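Local coordinates for protein NDP-rhamnosyltransferase (Saccharopolyspora spinosa, PDB 3TSA) that is a glycosyltransferase of the GT-B fold, built from two Rossmann-like domains that each carry a parallel beta sheet, at residues M225-L230 with P258-A263; A213-A218 with T286-I291. All blocks are in the same frame, centred on the assembly; numbering follows the deposited sequence.

Contact 1: residues M225-L230 with P258-A263; sequences MGRMVL and PPEHRA
Arg227, in the first turn of helix 227-233, grips the carboxylate of Glu260 side-on. Its CG stands anti to the backbone N (chi1 -179°) and the chain bends at chi3, which brings the guanidinium edge against the acid. Arg227 NE donates a hydrogen bond to Glu260 OE2 at 2.8 Å, and Arg227 NH2 one to Glu260 OE1 at 2.7 Å. Both bonds are almost straight and use the syn lone pairs, and the two flat groups are nearly coplanar. Glu260 reaches this position by folding, with CG in the crowded place between backbone N and carbonyl carbon.

Next to the ion pair, Leu230 CB sits over one face of the His261 ring, 3.6 Å from its centroid, a CH-pi contact; Glu260 CG lies over the other face, toward the rim. The Pro258 ring presses on the helix start, its CG 3.3 Å from Arg227 N. Gly226 occupies the N-cap, and its carbonyl oxygen accepts from Leu230 N at 3.1 Å, while Pro258 O takes the N-H of His261. The loop after strand 251-256 thus meets the helix after strand 219-224. A two-bond ion pair between exposed residues, beside buried Leu230 and His261, fixes both the position and the rotation of the acid.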
loop_
_atom_site.group_PDB
_atom_site.type_symbol
_atom_site.label_atom_id
_atom_site.label_comp_id
_atom_site.label_asym_id
_atom_site.label_seq_id
_atom_site.Cartn_x
_atom_site.Cartn_y
_atom_site.Cartn_z
ATOM N N MET A 225 -2.527 1.721 -22.354
ATOM C CA MET A 225 -3.153 3.059 -22.344
ATOM C C MET A 225 -4.113 3.120 -21.138
ATOM O O MET A 225 -4.872 2.160 -20.920
ATOM C CB MET A 225 -3.863 3.346 -23.680
ATOM C CG MET A 225 -2.807 3.549 -24.715
ATOM S SD MET A 225 -3.526 3.701 -26.309
ATOM C CE MET A 225 -2.068 3.416 -27.346
ATOM N N GLY A 226 -4.020 4.185 -20.337
ATOM C CA GLY A 226 -4.870 4.324 -19.131
ATOM C C GLY A 226 -6.278 4.898 -19.338
ATOM O O GLY A 226 -6.666 5.308 -20.441
ATOM N N ARG A 227 -7.059 4.870 -18.271
ATOM C CA ARG A 227 -8.375 5.391 -18.276
ATOM C C ARG A 227 -8.401 6.853 -18.679
ATOM O O ARG A 227 -9.246 7.275 -19.495
ATOM C CB ARG A 227 -8.880 5.212 -16.850
ATOM C CG ARG A 227 -10.279 5.658 -16.590
ATOM C CD ARG A 227 -10.690 5.161 -15.226
ATOM N NE ARG A 227 -11.164 3.770 -15.375
ATOM C CZ ARG A 227 -10.934 2.779 -14.512
ATOM N NH1 ARG A 227 -10.222 3.012 -13.433
ATOM N NH2 ARG A 227 -11.414 1.541 -14.756
ATOM N N MET A 228 -7.542 7.674 -18.075
ATOM C CA MET A 228 -7.745 9.135 -18.343
ATOM C C MET A 228 -7.505 9.426 -19.815
ATOM O O MET A 228 -8.264 10.180 -20.385
ATOM C CB MET A 228 -6.872 10.090 -17.501
ATOM C CG MET A 228 -7.130 10.215 -16.017
ATOM S SD MET A 228 -8.707 10.839 -15.405
ATOM C CE MET A 228 -8.760 12.489 -16.189
ATOM N N VAL A 229 -6.438 8.869 -20.360
ATOM C CA VAL A 229 -6.104 9.066 -21.769
ATOM C C VAL A 229 -7.244 8.586 -22.677
ATOM O O VAL A 229 -7.703 9.368 -23.449
ATOM C CB VAL A 229 -4.763 8.428 -22.160
ATOM C CG1 VAL A 229 -4.504 8.633 -23.686
ATOM C CG2 VAL A 229 -3.612 9.110 -21.369
ATOM N N LEU A 230 -7.731 7.360 -22.514
ATOM C CA LEU A 230 -8.802 6.817 -23.386
ATOM C C LEU A 230 -10.148 7.473 -23.192
ATOM O O LEU A 230 -10.934 7.567 -24.144
ATOM C CB LEU A 230 -8.914 5.270 -23.288
ATOM C CG LEU A 230 -7.641 4.507 -23.671
ATOM C CD1 LEU A 230 -7.850 3.025 -23.316
ATOM C CD2 LEU A 230 -7.408 4.748 -25.200
ATOM N N PRO A 258 -8.049 -0.333 -19.287
ATOM C CA PRO A 258 -8.987 -0.455 -18.161
ATOM C C PRO A 258 -10.165 -1.304 -18.543
ATOM O O PRO A 258 -10.538 -1.318 -19.727
ATOM C CB PRO A 258 -9.484 0.990 -17.986
ATOM C CG PRO A 258 -8.284 1.792 -18.414
ATOM C CD PRO A 258 -7.874 1.086 -19.655
ATOM N N PRO A 259 -10.809 -1.954 -17.564
ATOM C CA PRO A 259 -11.929 -2.842 -17.838
ATOM C C PRO A 259 -13.003 -2.237 -18.769
ATOM O O PRO A 259 -13.422 -2.902 -19.750
ATOM C CB PRO A 259 -12.539 -3.089 -16.441
ATOM C CG PRO A 259 -11.458 -2.836 -15.473
ATOM C CD PRO A 259 -10.543 -1.789 -16.117
ATOM N N GLU A 260 -13.430 -1.001 -18.505
ATOM C CA GLU A 260 -14.510 -0.409 -19.366
ATOM C C GLU A 260 -14.099 -0.105 -20.817
ATOM O O GLU A 260 -14.952 0.075 -21.687
ATOM C CB GLU A 260 -15.163 0.807 -18.719
ATOM C CG GLU A 260 -14.317 2.068 -18.766
ATOM C CD GLU A 260 -13.227 2.128 -17.684
ATOM O OE1 GLU A 260 -13.006 1.168 -16.870
ATOM O OE2 GLU A 260 -12.568 3.181 -17.677
ATOM N N HIS A 261 -12.795 -0.085 -21.092
ATOM C CA HIS A 261 -12.322 0.113 -22.463
ATOM C C HIS A 261 -12.058 -1.184 -23.245
ATOM O O HIS A 261 -11.656 -1.129 -24.405
ATOM C CB HIS A 261 -11.086 1.040 -22.487
ATOM C CG HIS A 261 -11.343 2.405 -21.915
ATOM N ND1 HIS A 261 -12.098 3.356 -22.566
ATOM C CD2 HIS A 261 -10.887 3.000 -20.781
ATOM C CE1 HIS A 261 -12.157 4.453 -21.823
ATOM N NE2 HIS A 261 -11.421 4.270 -20.745
ATOM N N ARG A 262 -12.311 -2.337 -22.609
ATOM C CA ARG A 262 -12.001 -3.626 -23.190
ATOM C C ARG A 262 -13.054 -3.958 -24.254
ATOM O O ARG A 262 -12.764 -4.620 -25.256
ATOM C CB ARG A 262 -11.854 -4.702 -22.057
ATOM C CG ARG A 262 -10.514 -4.500 -21.277
ATOM C CD ARG A 262 -10.299 -5.407 -20.055
ATOM N NE ARG A 262 -9.297 -4.788 -19.180
ATOM C CZ ARG A 262 -9.045 -5.119 -17.922
ATOM N NH1 ARG A 262 -9.739 -6.084 -17.361
ATOM N NH2 ARG A 262 -8.090 -4.469 -17.221
ATOM N N ALA A 263 -14.257 -3.409 -24.089
ATOM C CA ALA A 263 -15.328 -3.626 -25.080
ATOM C C ALA A 263 -15.034 -3.023 -26.480
ATOM O O ALA A 263 -15.558 -3.487 -27.508
ATOM C CB ALA A 263 -16.673 -3.098 -24.509
#

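Contact 2: residues A213-A218 with T286-I291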
loop_
_atom_site.group_PDB
_atom_site.type_symbol
_atom_site.label_atom_id
_atom_site.label_comp_id
_atom_site.label_asym_id
_atom_site.label_seq_id
_atom_site.Cartn_x
_atom_site.Cartn_y
_atom_site.Cartn_z
ATOM N N ALA A 213 5.842 -15.027 -16.885
ATOM C CA ALA A 213 7.123 -15.476 -16.308
ATOM C C ALA A 213 8.254 -15.430 -17.332
ATOM O O ALA A 213 9.416 -15.141 -17.002
ATOM C CB ALA A 213 6.984 -16.933 -15.713
ATOM N N ALA A 214 7.904 -15.715 -18.595
ATOM C CA ALA A 214 8.929 -15.889 -19.607
ATOM C C ALA A 214 8.362 -15.401 -20.939
ATOM O O ALA A 214 7.149 -15.440 -21.170
ATOM C CB ALA A 214 9.270 -17.375 -19.718
ATOM N N ARG A 215 9.253 -14.943 -21.816
ATOM C CA ARG A 215 8.838 -14.721 -23.193
ATOM C C ARG A 215 8.662 -16.057 -23.969
ATOM O O ARG A 215 8.896 -17.177 -23.466
ATOM C CB ARG A 215 9.826 -13.806 -23.919
ATOM C CG ARG A 215 11.192 -14.466 -24.137
ATOM C CD ARG A 215 12.026 -13.735 -25.221
ATOM N NE ARG A 215 11.477 -13.937 -26.581
ATOM C CZ ARG A 215 11.950 -13.326 -27.690
ATOM N NH1 ARG A 215 13.004 -12.494 -27.607
ATOM N NH2 ARG A 215 11.391 -13.555 -28.895
ATOM N N THR A 216 8.174 -15.930 -25.189
ATOM C CA THR A 216 7.921 -17.105 -26.036
ATOM C C THR A 216 8.694 -16.794 -27.310
ATOM O O THR A 216 9.473 -15.823 -27.368
ATOM C CB THR A 216 6.405 -17.384 -26.353
ATOM O OG1 THR A 216 5.853 -16.371 -27.209
ATOM C CG2 THR A 216 5.515 -17.498 -25.051
ATOM N N SER A 217 8.468 -17.607 -28.323
ATOM C CA SER A 217 9.168 -17.410 -29.611
ATOM C C SER A 217 8.691 -16.095 -30.265
ATOM O O SER A 217 9.402 -15.494 -31.084
ATOM C CB SER A 217 8.930 -18.653 -30.472
ATOM O OG SER A 217 7.586 -18.979 -30.495
ATOM N N ALA A 218 7.497 -15.624 -29.916
ATOM C CA ALA A 218 6.926 -14.466 -30.595
ATOM C C ALA A 218 7.598 -13.192 -30.115
ATOM O O ALA A 218 8.266 -13.211 -29.075
ATOM C CB ALA A 218 5.412 -14.354 -30.333
ATOM N N THR A 286 9.190 -9.344 -20.026
ATOM C CA THR A 286 9.130 -10.289 -21.120
ATOM C C THR A 286 8.703 -9.614 -22.425
ATOM O O THR A 286 8.411 -10.327 -23.415
ATOM C CB THR A 286 8.060 -11.373 -20.900
ATOM O OG1 THR A 286 6.762 -10.784 -20.933
ATOM C CG2 THR A 286 8.261 -12.054 -19.533
ATOM N N CYS A 287 8.648 -8.292 -22.447
ATOM C CA CYS A 287 8.174 -7.585 -23.707
ATOM C C CYS A 287 9.319 -6.881 -24.377
ATOM O O CYS A 287 10.262 -6.390 -23.661
ATOM C CB CYS A 287 7.155 -6.535 -23.343
ATOM S SG CYS A 287 5.599 -7.252 -22.711
ATOM N N GLU A 288 9.280 -6.770 -25.729
ATOM C CA GLU A 288 10.425 -6.108 -26.361
ATOM C C GLU A 288 10.080 -4.637 -26.727
ATOM O O GLU A 288 10.965 -3.912 -27.151
ATOM C CB GLU A 288 10.769 -6.835 -27.691
ATOM C CG GLU A 288 11.468 -8.174 -27.415
ATOM C CD GLU A 288 11.805 -8.830 -28.733
ATOM O OE1 GLU A 288 12.667 -8.293 -29.440
ATOM O OE2 GLU A 288 11.143 -9.786 -29.102
ATOM N N LEU A 289 8.821 -4.249 -26.544
ATOM C CA LEU A 289 8.385 -2.893 -26.930
ATOM C C LEU A 289 7.120 -2.557 -26.146
ATOM O O LEU A 289 6.337 -3.505 -25.899
ATOM C CB LEU A 289 8.137 -2.833 -28.459
ATOM C CG LEU A 289 7.552 -1.554 -29.078
ATOM C CD1 LEU A 289 8.532 -0.395 -28.942
ATOM C CD2 LEU A 289 7.122 -1.762 -30.545
ATOM N N VAL A 290 6.927 -1.273 -25.750
ATOM C CA VAL A 290 5.706 -0.856 -25.134
ATOM C C VAL A 290 5.092 0.206 -26.059
ATOM O O VAL A 290 5.844 1.109 -26.459
ATOM C CB VAL A 290 5.909 -0.203 -23.743
ATOM C CG1 VAL A 290 4.503 0.289 -23.188
ATOM C CG2 VAL A 290 6.443 -1.276 -22.867
ATOM N N ILE A 291 3.827 0.059 -26.440
ATOM C CA ILE A 291 3.207 1.196 -27.223
ATOM C C ILE A 291 2.291 1.860 -26.189
ATOM O O ILE A 291 1.421 1.201 -25.586
ATOM C CB ILE A 291 2.301 0.670 -28.420
ATOM C CG1 ILE A 291 3.156 -0.032 -29.486
ATOM C CG2 ILE A 291 1.556 1.849 -29.088
ATOM C CD1 ILE A 291 2.414 -0.933 -30.478
HETATM O O HOH W 1 14.265 -10.832 -29.809
HETATM O O HOH W 2 9.478 -11.230 -27.401
#
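The backbones come together at one point, where the CA atoms of Arg215 and Thr286 are 4.9 Å apart, and then diverge as 286-291 runs into strand 289-292. The contact thereby ties the loop before strand 219-224 to the start of the neighbouring parallel strand 289-292, at the surface. Thr286 directs its methyl at the main chain opposite: CG2 lies 3.6 Å from Ala214 C. Its hydroxyl is held elsewhere, by Phe283 O and Arg220 NH1.

Farther along, Arg215 and Glu288 cross obliquely. Arg215 CG takes the crowded position between backbone N and carbonyl carbon (chi1 68°), and a bend at chi3 turns the guanidinium edge back to its own loop. There Arg215 NE donates to Thr216 O at 2.9 Å, in the plane of both groups, with a weak second bond from NH2 to the same oxygen. Thr216 OG1 in turn accepts from Ala218 N, an ST turn. Glu288 extends beyond CG, yet its OE2 stays 3.6 Å from Arg215 NH1: a long, charge-only salt bridge, with the oxygen well off the guanidinium plane.

Two waters complete the link. One accepts from Arg215 NH1 and donates weakly to Glu288 OE1; the other lies over the guanidinium face and donates to Glu288 OE2 at 2.8 Å and to Ala218 O at 2.9 Å. Glu288 OE2 has a stronger partner in Arg219, at the start of strand 219-224. Two arginines near one carboxylate would probably favour its charged form, but the Arg215 part of this contact rests on electrostatics and water rather than on a directed bond.

Both contacts involve segments that adjoin the sheet containing strands 219-224, 251-256 and 289-292, and their first segments flank strand 219-224: contact 2 uses the loop leading into it, contact 1 the helix that follows. Their centres are 22 Å apart, and the two do not touch. Contact 1 is partly buried, combining a direct ion pair with apolar and CH-pi packing; contact 2 lies at the surface, where solvent mediates much of the polar contact. Arginine meets glutamate in each, coplanar and doubly bonded in 225-230 with 258-263, but out of plane and long in 213-218 with 286-291. Ala213 of contact 2 also packs on Ala112 of the second subunit.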